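Local coordinates for membrane protein (Acinetobacter baumannii AB307-0294, PDB 5DL5) that forms an outer-membrane beta-barrel of the OprD porin family and probably lets small molecules, possibly including antibiotics, cross the outer membrane, at residues T36-T40 / T50-A54; V77-K83 / D105-G111; N249-Y253 / G307-D311; A390-S394 / L423-V427. All blocks are in the same frame, centred on the assembly; numbering follows the deposited sequence.

Interaction 1. Residues T36-T40 / T50-A54; sequences TGYLT and TSSVA
The ring of Tyr-38 lies beside Val-53, with Tyr-38 CD2 3.8 Å from Val-53 CG2. Both side chains take the t rotamer. Residues 36-40 and 50-54 are extended strands that run antiparallel, with axes 4.7 Å apart at an angle of 179°. They form a beta hairpin in the wall of the porin barrel. Gly-37 with Ala-54 and Leu-39 with Ser-52 are the hydrogen-bonded pairs. Gly-37 N to Ala-54 O is 2.8 Å, and Ala-54 N to Gly-37 O is 3.0 Å. Leu-39 N to Ser-52 O and Ser-52 N to Leu-39 O are both 2.9 Å. Tyr-38 with Val-53 (CA to CA 4.5 Å) and Thr-40 with Ser-51 (CA to CA 4.2 Å) are non-hydrogen-bonded pairs. These four side chains share one face, where Thr-40 CG2 also comes 3.6 Å from Ser-51 OG. Leu-39 (chi1 t, chi2 t), Ser-52 (m) and Ala-54 point to the other face. There a water links Leu-39 O at 2.9 Å and Ser-52 OG at 2.7 Å, and Ser-52 OG also bonds to Gly-91. The cohesion is mainly backbone hydrogen bonding, with the Tyr-38/Val-53 packing and the water bridge from Ser-52 OG added to it.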
loop_
_atom_site.group_PDB
_atom_site.type_symbol
_atom_site.label_atom_id
_atom_site.label_comp_id
_atom_site.label_asym_id
_atom_site.label_seq_id
_atom_site.Cartn_x
_atom_site.Cartn_y
_atom_site.Cartn_z
ATOM N N THR A 36 17.803 1.302 3.523
ATOM C CA THR A 36 18.568 0.389 2.687
ATOM C C THR A 36 17.637 -0.807 2.410
ATOM O O THR A 36 17.132 -1.463 3.350
ATOM C CB THR A 36 19.819 -0.108 3.429
ATOM O OG1 THR A 36 20.444 0.954 4.153
ATOM C CG2 THR A 36 20.813 -0.762 2.509
ATOM N N GLY A 37 17.498 -1.157 1.146
ATOM C CA GLY A 37 16.705 -2.365 0.792
ATOM C C GLY A 37 17.325 -3.380 -0.144
ATOM O O GLY A 37 18.205 -3.101 -0.937
ATOM N N TYR A 38 16.781 -4.576 -0.044
ATOM C CA TYR A 38 17.207 -5.777 -0.710
ATOM C C TYR A 38 15.935 -6.554 -0.965
ATOM O O TYR A 38 15.199 -6.833 0.018
ATOM C CB TYR A 38 17.991 -6.544 0.308
ATOM C CG TYR A 38 18.545 -7.872 -0.138
ATOM C CD1 TYR A 38 17.787 -9.040 -0.071
ATOM C CD2 TYR A 38 19.863 -7.987 -0.561
ATOM C CE1 TYR A 38 18.308 -10.269 -0.461
ATOM C CE2 TYR A 38 20.387 -9.220 -0.965
ATOM C CZ TYR A 38 19.585 -10.344 -0.907
ATOM O OH TYR A 38 20.120 -11.530 -1.320
ATOM N N LEU A 39 15.656 -6.918 -2.220
ATOM C CA LEU A 39 14.513 -7.740 -2.537
ATOM C C LEU A 39 14.934 -8.658 -3.682
ATOM O O LEU A 39 15.351 -8.205 -4.750
ATOM C CB LEU A 39 13.322 -6.855 -2.941
ATOM C CG LEU A 39 11.928 -7.479 -3.075
ATOM C CD1 LEU A 39 10.768 -6.398 -3.043
ATOM C CD2 LEU A 39 11.838 -8.421 -4.241
ATOM N N THR A 40 14.839 -9.953 -3.444
ATOM C CA THR A 40 15.122 -10.942 -4.460
ATOM C C THR A 40 13.975 -11.955 -4.565
ATOM O O THR A 40 13.384 -12.397 -3.558
ATOM C CB THR A 40 16.422 -11.763 -4.106
ATOM O OG1 THR A 40 16.179 -12.580 -2.963
ATOM C CG2 THR A 40 17.659 -10.856 -3.829
ATOM N N THR A 50 14.642 -11.991 -10.038
ATOM C CA THR A 50 14.869 -10.589 -9.849
ATOM C C THR A 50 15.729 -10.455 -8.569
ATOM O O THR A 50 15.678 -11.285 -7.624
ATOM C CB THR A 50 13.606 -9.767 -9.814
ATOM O OG1 THR A 50 12.751 -10.310 -8.807
ATOM C CG2 THR A 50 12.886 -9.633 -11.261
ATOM N N SER A 51 16.559 -9.430 -8.592
ATOM C CA SER A 51 17.352 -8.982 -7.413
ATOM C C SER A 51 17.590 -7.488 -7.497
ATOM O O SER A 51 18.106 -6.994 -8.518
ATOM C CB SER A 51 18.693 -9.713 -7.373
ATOM O OG SER A 51 19.506 -9.089 -6.333
ATOM N N SER A 52 17.189 -6.766 -6.455
ATOM C CA SER A 52 17.212 -5.344 -6.405
ATOM C C SER A 52 17.815 -4.936 -5.078
ATOM O O SER A 52 17.291 -5.300 -4.020
ATOM C CB SER A 52 15.812 -4.697 -6.589
ATOM O OG SER A 52 15.246 -5.113 -7.855
ATOM N N VAL A 53 18.905 -4.134 -5.123
ATOM C CA VAL A 53 19.532 -3.615 -3.889
ATOM C C VAL A 53 19.797 -2.130 -4.085
ATOM O O VAL A 53 20.306 -1.724 -5.184
ATOM C CB VAL A 53 20.835 -4.331 -3.487
ATOM C CG1 VAL A 53 21.242 -3.919 -2.071
ATOM C CG2 VAL A 53 20.732 -5.856 -3.585
ATOM N N ALA A 54 19.438 -1.312 -3.047
ATOM C CA ALA A 54 19.452 0.133 -3.124
ATOM C C ALA A 54 19.413 0.861 -1.758
ATOM O O ALA A 54 19.140 0.223 -0.726
ATOM C CB ALA A 54 18.321 0.607 -4.048
HETATM O O HOH W 1 13.812 -7.218 -7.020
#

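Interaction 2. Residues V77-K83 / D105-G111; sequences VGDGSFK and DHWARGG. With C8E ((hydroxyethyloxy)tri(ethyloxy)octane), chain C; C8E ((hydroxyethyloxy)tri(ethyloxy)octane), chain D; PO4 (phosphate ion), chain E.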
loop_
_atom_site.group_PDB
_atom_site.type_symbol
_atom_site.label_atom_id
_atom_site.label_comp_id
_atom_site.label_asym_id
_atom_site.label_seq_id
_atom_site.Cartn_x
_atom_site.Cartn_y
_atom_site.Cartn_z
ATOM N N VAL A 77 8.296 17.083 -0.077
ATOM C CA VAL A 77 8.525 15.629 0.029
ATOM C C VAL A 77 9.471 15.246 -1.072
ATOM O O VAL A 77 9.358 15.737 -2.183
ATOM C CB VAL A 77 7.287 14.733 -0.174
ATOM C CG1 VAL A 77 6.338 14.802 1.014
ATOM C CG2 VAL A 77 6.556 15.105 -1.409
ATOM N N GLY A 78 10.444 14.409 -0.799
ATOM C CA GLY A 78 11.246 13.946 -1.895
ATOM C C GLY A 78 12.178 12.868 -1.442
ATOM O O GLY A 78 12.217 12.507 -0.212
ATOM N N ASP A 79 12.937 12.347 -2.406
ATOM C CA ASP A 79 13.909 11.334 -2.030
ATOM C C ASP A 79 15.019 11.375 -3.017
ATOM O O ASP A 79 14.869 11.815 -4.183
ATOM C CB ASP A 79 13.247 9.906 -1.990
ATOM C CG ASP A 79 12.222 9.674 -3.154
ATOM O OD1 ASP A 79 12.550 9.261 -4.324
ATOM O OD2 ASP A 79 10.998 9.838 -2.838
ATOM N N GLY A 80 16.136 10.857 -2.587
ATOM C CA GLY A 80 17.266 10.624 -3.534
ATOM C C GLY A 80 17.819 9.232 -3.202
ATOM O O GLY A 80 17.855 8.846 -2.022
ATOM N N SER A 81 18.213 8.499 -4.225
ATOM C CA SER A 81 18.589 7.126 -4.037
ATOM C C SER A 81 19.728 6.707 -4.929
ATOM O O SER A 81 19.955 7.381 -5.955
ATOM C CB SER A 81 17.386 6.202 -4.307
ATOM O OG SER A 81 16.238 6.641 -3.631
ATOM N N PHE A 82 20.371 5.572 -4.614
ATOM C CA PHE A 82 21.326 5.007 -5.607
ATOM C C PHE A 82 21.204 3.497 -5.562
ATOM O O PHE A 82 20.906 2.935 -4.536
ATOM C CB PHE A 82 22.736 5.553 -5.409
ATOM C CG PHE A 82 23.280 5.376 -4.015
ATOM C CD1 PHE A 82 23.090 6.374 -3.021
ATOM C CD2 PHE A 82 23.991 4.235 -3.681
ATOM C CE1 PHE A 82 23.643 6.208 -1.715
ATOM C CE2 PHE A 82 24.481 4.061 -2.404
ATOM C CZ PHE A 82 24.353 5.065 -1.431
ATOM N N LYS A 83 21.486 2.831 -6.649
ATOM C CA LYS A 83 21.493 1.387 -6.594
ATOM C C LYS A 83 22.805 0.931 -5.879
ATOM O O LYS A 83 23.805 1.712 -5.844
ATOM C CB LYS A 83 21.429 0.800 -8.007
ATOM C CG LYS A 83 22.682 0.993 -8.843
ATOM C CD LYS A 83 22.533 0.446 -10.247
ATOM C CE LYS A 83 23.898 0.494 -10.826
ATOM N NZ LYS A 83 23.750 -0.073 -12.164
ATOM N N ASP A 105 21.453 4.312 -12.145
ATOM C CA ASP A 105 22.528 4.303 -11.121
ATOM C C ASP A 105 22.007 5.097 -9.875
ATOM O O ASP A 105 22.325 4.769 -8.769
ATOM C CB ASP A 105 23.740 5.058 -11.624
ATOM C CG ASP A 105 24.935 4.822 -10.704
ATOM O OD1 ASP A 105 25.193 3.638 -10.332
ATOM O OD2 ASP A 105 25.549 5.819 -10.258
ATOM N N HIS A 106 21.382 6.236 -10.082
ATOM C CA HIS A 106 20.953 7.123 -9.002
ATOM C C HIS A 106 19.724 7.901 -9.528
ATOM O O HIS A 106 19.537 8.004 -10.735
ATOM C CB HIS A 106 22.020 8.105 -8.470
ATOM C CG HIS A 106 22.727 8.912 -9.548
ATOM N ND1 HIS A 106 22.256 10.135 -10.023
ATOM C CD2 HIS A 106 23.814 8.632 -10.284
ATOM C CE1 HIS A 106 23.036 10.559 -11.004
ATOM N NE2 HIS A 106 24.027 9.703 -11.135
ATOM N N TRP A 107 18.844 8.299 -8.629
ATOM C CA TRP A 107 17.700 9.045 -9.026
ATOM C C TRP A 107 17.158 9.859 -7.859
ATOM O O TRP A 107 17.353 9.556 -6.687
ATOM C CB TRP A 107 16.542 8.076 -9.510
ATOM C CG TRP A 107 16.113 6.965 -8.533
ATOM C CD1 TRP A 107 14.968 6.911 -7.812
ATOM C CD2 TRP A 107 16.856 5.735 -8.186
ATOM N NE1 TRP A 107 14.933 5.726 -7.006
ATOM C CE2 TRP A 107 16.100 5.022 -7.231
ATOM C CE3 TRP A 107 18.053 5.180 -8.623
ATOM C CZ2 TRP A 107 16.537 3.795 -6.711
ATOM C CZ3 TRP A 107 18.478 3.990 -8.104
ATOM C CH2 TRP A 107 17.723 3.302 -7.174
ATOM N N ALA A 108 16.340 10.806 -8.239
ATOM C CA ALA A 108 15.758 11.778 -7.366
ATOM C C ALA A 108 14.329 12.083 -7.833
ATOM O O ALA A 108 14.053 12.178 -9.050
ATOM C CB ALA A 108 16.621 13.054 -7.341
ATOM N N ARG A 109 13.456 12.271 -6.852
ATOM C CA ARG A 109 12.017 12.458 -7.082
ATOM C C ARG A 109 11.432 13.338 -5.951
ATOM O O ARG A 109 11.989 13.391 -4.871
ATOM C CB ARG A 109 11.264 11.156 -7.084
ATOM C CG ARG A 109 11.754 10.028 -7.998
ATOM C CD ARG A 109 11.351 8.671 -7.521
ATOM N NE ARG A 109 9.930 8.387 -7.428
ATOM C CZ ARG A 109 9.222 8.405 -6.326
ATOM N NH1 ARG A 109 9.773 8.649 -5.152
ATOM N NH2 ARG A 109 7.908 8.156 -6.399
ATOM N N GLY A 110 10.356 14.094 -6.247
ATOM C CA GLY A 110 9.427 14.641 -5.250
ATOM C C GLY A 110 8.970 16.048 -5.693
ATOM O O GLY A 110 9.006 16.338 -6.857
ATOM N N GLY A 111 8.623 16.914 -4.762
ATOM C CA GLY A 111 8.064 18.201 -5.065
ATOM C C GLY A 111 7.532 18.815 -3.801
ATOM O O GLY A 111 7.831 18.385 -2.684
HETATM C C8 C8E C . 19.363 12.341 -8.947
HETATM O O9 C8E C . 20.465 11.985 -8.119
HETATM C C10 C8E C . 20.167 11.344 -6.857
HETATM C C11 C8E C . 21.377 11.337 -5.932
HETATM O O12 C8E C . 21.033 10.910 -4.604
HETATM C C13 C8E C . 21.445 11.806 -3.554
HETATM C C14 C8E C . 21.240 11.232 -2.147
HETATM O O15 C8E C . 21.711 9.899 -2.142
HETATM C C16 C8E C . 21.124 8.999 -1.192
HETATM C C17 C8E C . 21.526 9.392 0.200
HETATM O O18 C8E C . 21.479 8.221 1.029
HETATM C C19 C8E C . 22.799 7.704 1.250
HETATM C C20 C8E C . 23.239 7.874 2.654
HETATM O O21 C8E C . 24.363 7.007 2.760
HETATM C C1 C8E D . 24.832 10.563 -6.105
HETATM C C2 C8E D . 24.957 9.082 -5.826
HETATM C C3 C8E D . 25.631 8.589 -4.507
HETATM C C4 C8E D . 25.264 9.384 -3.286
HETATM C C5 C8E D . 26.008 9.158 -1.985
HETATM C C6 C8E D . 25.876 10.431 -1.155
HETATM C C7 C8E D . 25.619 10.089 0.293
HETATM P P PO4 E . 22.174 7.049 -14.731
HETATM O O1 PO4 E . 21.398 7.808 -15.805
HETATM O O2 PO4 E . 23.698 7.233 -14.869
HETATM O O3 PO4 E . 21.888 5.549 -14.896
HETATM O O4 PO4 E . 21.758 7.561 -13.344
HETATM O O HOH W 2 15.006 8.459 -4.823
HETATM O O HOH W 3 25.007 3.499 -7.530
#
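A buried salt bridge joins Asp-79 and Arg-109: Arg-109 NH1 lies 2.9 Å from Asp-79 OD2 and 3.0 Å from Asp-79 OD1. Asp-79 also bonds to Tyr-146, and Arg-109 to Pro-144 O and Gln-175 O. The two strands are antiparallel neighbours in the barrel wall. Seven backbone hydrogen bonds, from Val-77/Gly-111 to Lys-83 N with Asp-105 O, hold them. A water bridges Asp-79 OD1, Ser-81 OG and Trp-107 O on the same face as the salt bridge. Ser-81 OG also bonds to Ser-56 OG. Gly-78 and Gly-110 meet with CA atoms 3.9 Å apart; a side chain on Gly-110 would clash with Val-77 O. Phe-82, His-106 and Ala-108 lie on the other face, against detergent. This is consistent with a membrane-facing surface. His-106 ND1 bonds to O9 of one C8E at 3.2 Å. A phosphate, probably from the crystallisation liquor, accepts from Asp-105 N. Next to the water, Ser-81 CB sits over the six-membered ring of Trp-107, 3.8 Å from its centroid.

Interaction 3. Residues N249-Y253 / G307-D311; sequences NAHTY and GQNAD
Gln-308, Asn-309 and His-251 have the most surface covered here. Both segments are irregular loop. Asn-309 makes the main link with its side-chain amide. Its OD1 accepts from His-251 N at 2.9 Å, and its ND2 donates to His-251 O at 2.8 Å. One amide thus satisfies both backbone groups of one residue, much as a strand neighbour would. Asn-309 has chi1 m and chi2 -80°, and its CA-to-CB bond points toward residues 249-253. His-251 is extended (phi/psi -96/121). It also has chi1 m, and its ring leads away from the contact, with Asn-309 OD1 near the ring plane at the edge. Gln-308 points toward the other segment too. Its CB lies 3.6 Å from His-251 O, and the CA atoms of Gln-308 and His-251 are 6.0 Å apart.

The segments belong to two long loops that link barrel strands, after strand 233-246 and after strand 289-300. In an OprD-family porin such long loops are expected on the extracellular side. Residues 307-311 curl tightly, with Gly-307 at 83/6 and Ala-310 at 56/40. Asp-311 closes the curl: Gly-307 N donates to its OD2 and Asn-309 N to its OD1, both at 3.0 Å. Asp-311 also forms a salt bridge with Arg-218. Tyr-253 (chi1 p) flanks the contact, its CE1 3.9 Å from Gln-308 CD. Ala-250 CB lies 3.7 Å from Asn-309 OD1.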
loop_
_atom_site.group_PDB
_atom_site.type_symbol
_atom_site.label_atom_id
_atom_site.label_comp_id
_atom_site.label_asym_id
_atom_site.label_seq_id
_atom_site.Cartn_x
_atom_site.Cartn_y
_atom_site.Cartn_z
ATOM N N ASN A 249 -12.139 0.917 -21.487
ATOM C CA ASN A 249 -10.747 1.193 -21.880
ATOM C C ASN A 249 -9.709 1.076 -20.795
ATOM O O ASN A 249 -8.584 1.460 -20.994
ATOM C CB ASN A 249 -10.646 2.621 -22.439
ATOM C CG ASN A 249 -11.656 2.863 -23.535
ATOM O OD1 ASN A 249 -12.193 3.965 -23.671
ATOM N ND2 ASN A 249 -11.979 1.828 -24.274
ATOM N N ALA A 250 -10.066 0.559 -19.643
ATOM C CA ALA A 250 -9.075 0.337 -18.630
ATOM C C ALA A 250 -8.169 -0.855 -18.894
ATOM O O ALA A 250 -8.491 -1.714 -19.674
ATOM C CB ALA A 250 -9.741 0.163 -17.284
ATOM N N HIS A 251 -7.074 -0.901 -18.140
ATOM C CA HIS A 251 -6.119 -1.934 -18.185
ATOM C C HIS A 251 -6.401 -2.948 -17.103
ATOM O O HIS A 251 -6.434 -2.616 -15.911
ATOM C CB HIS A 251 -4.717 -1.343 -18.017
ATOM C CG HIS A 251 -4.241 -0.630 -19.221
ATOM N ND1 HIS A 251 -4.337 0.744 -19.384
ATOM C CD2 HIS A 251 -3.625 -1.098 -20.326
ATOM C CE1 HIS A 251 -3.822 1.082 -20.544
ATOM N NE2 HIS A 251 -3.342 -0.009 -21.106
ATOM N N THR A 252 -6.612 -4.190 -17.516
ATOM C CA THR A 252 -6.789 -5.314 -16.539
ATOM C C THR A 252 -6.035 -6.523 -17.120
ATOM O O THR A 252 -5.593 -6.443 -18.292
ATOM C CB THR A 252 -8.291 -5.725 -16.420
ATOM O OG1 THR A 252 -8.857 -6.011 -17.709
ATOM C CG2 THR A 252 -9.099 -4.709 -15.755
ATOM N N TYR A 253 -5.956 -7.639 -16.364
ATOM C CA TYR A 253 -5.236 -8.844 -16.833
ATOM C C TYR A 253 -6.057 -10.109 -16.497
ATOM O O TYR A 253 -5.952 -11.044 -17.235
ATOM C CB TYR A 253 -3.855 -8.942 -16.304
ATOM C CG TYR A 253 -3.792 -8.860 -14.796
ATOM C CD1 TYR A 253 -3.727 -7.643 -14.181
ATOM C CD2 TYR A 253 -3.833 -10.065 -13.933
ATOM C CE1 TYR A 253 -3.639 -7.520 -12.786
ATOM C CE2 TYR A 253 -3.800 -9.956 -12.517
ATOM C CZ TYR A 253 -3.652 -8.657 -11.971
ATOM O OH TYR A 253 -3.648 -8.372 -10.602
ATOM N N GLY A 307 -3.761 -1.223 -9.133
ATOM C CA GLY A 307 -2.395 -0.801 -9.468
ATOM C C GLY A 307 -2.094 -0.747 -10.926
ATOM O O GLY A 307 -0.994 -0.417 -11.259
ATOM N N GLN A 308 -3.050 -0.945 -11.825
ATOM C CA GLN A 308 -2.774 -1.029 -13.235
ATOM C C GLN A 308 -3.250 0.245 -13.981
ATOM O O GLN A 308 -3.168 0.269 -15.187
ATOM C CB GLN A 308 -3.503 -2.174 -13.871
ATOM C CG GLN A 308 -3.381 -3.556 -13.235
ATOM C CD GLN A 308 -1.958 -3.990 -13.100
ATOM O OE1 GLN A 308 -1.440 -4.200 -12.009
ATOM N NE2 GLN A 308 -1.316 -4.041 -14.146
ATOM N N ASN A 309 -3.840 1.210 -13.283
ATOM C CA ASN A 309 -4.448 2.410 -13.963
ATOM C C ASN A 309 -4.237 3.619 -13.069
ATOM O O ASN A 309 -5.232 4.308 -12.700
ATOM C CB ASN A 309 -5.999 2.136 -14.093
ATOM C CG ASN A 309 -6.358 0.937 -14.977
ATOM O OD1 ASN A 309 -6.351 1.084 -16.145
ATOM N ND2 ASN A 309 -6.649 -0.232 -14.409
ATOM N N ALA A 310 -3.003 3.829 -12.587
ATOM C CA ALA A 310 -2.638 4.977 -11.830
ATOM C C ALA A 310 -3.506 5.174 -10.597
ATOM O O ALA A 310 -3.896 6.263 -10.258
ATOM C CB ALA A 310 -2.595 6.184 -12.722
ATOM N N ASP A 311 -3.809 4.055 -9.951
ATOM C CA ASP A 311 -4.801 3.964 -8.917
ATOM C C ASP A 311 -4.232 3.600 -7.546
ATOM O O ASP A 311 -4.999 3.195 -6.699
ATOM C CB ASP A 311 -5.975 2.973 -9.329
ATOM C CG ASP A 311 -5.485 1.596 -9.649
ATOM O OD1 ASP A 311 -4.439 1.443 -10.380
ATOM O OD2 ASP A 311 -6.094 0.596 -9.167
#

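Interaction 4. Residues A390-S394 / L423-V427; sequences AKDAS and LDIPV
Leu-423 starts the strand segment. Its CA makes a CA-H...O contact with Ser-394 O at 3.4 Å. Its side chain is t, p, and CD1 reaches to 3.6 Å from Ser-394 O. Asp-424 forms the antiparallel hydrogen-bonded pair with Ser-394, CA to CA 5.3 Å. Asp-424 N donates to Ser-394 O at 2.9 Å, and Ser-394 N donates to Asp-424 O at 3.0 Å. Their side chains share a face, Ser-394 with chi1 p and Asp-424 with chi1 m. The carboxylate of Asp-424 forms salt bridges with Arg-35 and Arg-396. Ile-425 points away; its CG1 is 4.4 Å from Ala-393 CB, and the two CA atoms are 4.5 Å apart. Pro-426 points toward the other segment. Its CG lies 3.6 Å from Asp-392 O and its CD 3.7 Å from Ala-393 CA. Val-427 continues the strand and pairs with Ile-32 on the far side.

Residues 390-393 form a type II beta turn, with Lys-391 at -45/134 and Asp-392 at 72/-3. Ala-393 N bonds to Ala-390 O at 2.9 Å. Lys-391 NZ and Asp-392 OD1 form a salt bridge with a weak hydrogen bond, 3.4 Å. The turn leads into strand 394-404, beside the last strand of the barrel, probably at its periplasmic end. One pair of backbone bonds sets the start of the ladder. Pro-426 has no N-H to donate, so at its position the contact is van der Waals packing.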
loop_
_atom_site.group_PDB
_atom_site.type_symbol
_atom_site.label_atom_id
_atom_site.label_comp_id
_atom_site.label_asym_id
_atom_site.label_seq_id
_atom_site.Cartn_x
_atom_site.Cartn_y
_atom_site.Cartn_z
ATOM N N ALA A 390 19.994 5.665 18.325
ATOM C CA ALA A 390 19.368 5.089 17.142
ATOM C C ALA A 390 17.938 4.599 17.417
ATOM O O ALA A 390 17.356 3.836 16.647
ATOM C CB ALA A 390 20.204 3.910 16.650
ATOM N N LYS A 391 17.344 5.100 18.465
ATOM C CA LYS A 391 15.930 4.850 18.710
ATOM C C LYS A 391 15.056 4.998 17.522
ATOM O O LYS A 391 15.224 5.922 16.775
ATOM C CB LYS A 391 15.451 5.730 19.865
ATOM C CG LYS A 391 14.172 5.184 20.459
ATOM C CD LYS A 391 13.835 5.949 21.736
ATOM C CE LYS A 391 12.334 6.124 21.799
ATOM N NZ LYS A 391 11.925 6.990 20.664
ATOM N N ASP A 392 14.166 4.007 17.339
ATOM C CA ASP A 392 13.276 3.792 16.227
ATOM C C ASP A 392 13.916 3.330 14.950
ATOM O O ASP A 392 13.202 3.078 14.036
ATOM C CB ASP A 392 12.330 4.956 15.836
ATOM C CG ASP A 392 11.563 5.554 17.015
ATOM O OD1 ASP A 392 11.366 4.873 18.062
ATOM O OD2 ASP A 392 11.178 6.752 16.863
ATOM N N ALA A 393 15.213 3.194 14.865
ATOM C CA ALA A 393 15.745 2.437 13.747
ATOM C C ALA A 393 15.229 0.990 13.794
ATOM O O ALA A 393 14.968 0.428 14.881
ATOM C CB ALA A 393 17.286 2.466 13.775
ATOM N N SER A 394 15.021 0.395 12.630
ATOM C CA SER A 394 14.580 -0.966 12.535
ATOM C C SER A 394 15.148 -1.770 11.408
ATOM O O SER A 394 15.438 -1.207 10.293
ATOM C CB SER A 394 13.067 -1.047 12.370
ATOM O OG SER A 394 12.611 -0.341 11.241
ATOM N N LEU A 423 16.565 -2.053 6.181
ATOM C CA LEU A 423 17.062 -1.257 7.277
ATOM C C LEU A 423 16.574 0.207 7.135
ATOM O O LEU A 423 16.920 0.871 6.149
ATOM C CB LEU A 423 18.609 -1.258 7.233
ATOM C CG LEU A 423 19.346 -0.355 8.203
ATOM C CD1 LEU A 423 18.953 -0.823 9.579
ATOM C CD2 LEU A 423 20.880 -0.358 8.046
ATOM N N ASP A 424 15.836 0.694 8.122
ATOM C CA ASP A 424 15.197 2.038 8.156
ATOM C C ASP A 424 15.790 2.759 9.309
ATOM O O ASP A 424 15.679 2.297 10.451
ATOM C CB ASP A 424 13.683 1.900 8.392
ATOM C CG ASP A 424 12.916 1.498 7.135
ATOM O OD1 ASP A 424 13.570 1.384 6.064
ATOM O OD2 ASP A 424 11.669 1.221 7.201
ATOM N N ILE A 425 16.466 3.861 9.039
ATOM C CA ILE A 425 17.055 4.720 10.047
ATOM C C ILE A 425 16.403 6.153 9.978
ATOM O O ILE A 425 16.793 7.021 9.096
ATOM C CB ILE A 425 18.531 4.818 9.870
ATOM C CG1 ILE A 425 19.154 3.403 9.955
ATOM C CG2 ILE A 425 19.126 5.692 10.972
ATOM C CD1 ILE A 425 20.596 3.345 9.622
ATOM N N PRO A 426 15.464 6.415 10.902
ATOM C CA PRO A 426 14.791 7.712 10.936
ATOM C C PRO A 426 15.608 8.747 11.632
ATOM O O PRO A 426 16.248 8.466 12.632
ATOM C CB PRO A 426 13.459 7.370 11.659
ATOM C CG PRO A 426 13.851 6.288 12.644
ATOM C CD PRO A 426 14.883 5.462 11.883
ATOM N N VAL A 427 15.686 9.973 11.081
ATOM C CA VAL A 427 16.406 11.079 11.736
ATOM C C VAL A 427 15.538 12.400 11.731
ATOM O O VAL A 427 15.010 12.821 10.650
ATOM C CB VAL A 427 17.710 11.336 10.983
ATOM C CG1 VAL A 427 18.373 12.609 11.446
ATOM C CG2 VAL A 427 18.639 10.114 11.082
#

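Interactions 1, 2 and 4 lie in one curled antiparallel sheet, the barrel wall. Interaction 3 joins two loops, its centre about 35 Å from that of interaction 4. Interactions 1 and 2 hold strands that are neighbours in the sheet, and they touch where Ala-54 CB packs on Phe-82 O at 3.5 Å. Interactions 1 and 4 meet through Thr-36 N and Leu-423 O, 2.8 Å apart, a probable hydrogen bond. All four are partly buried. Interaction 2 is the largest and adds a buried ion pair and bound detergent to its ladder. Interaction 1 relies on backbone bonds, interaction 4 on a short ladder and a surface turn, and interaction 3 on a side-chain amide.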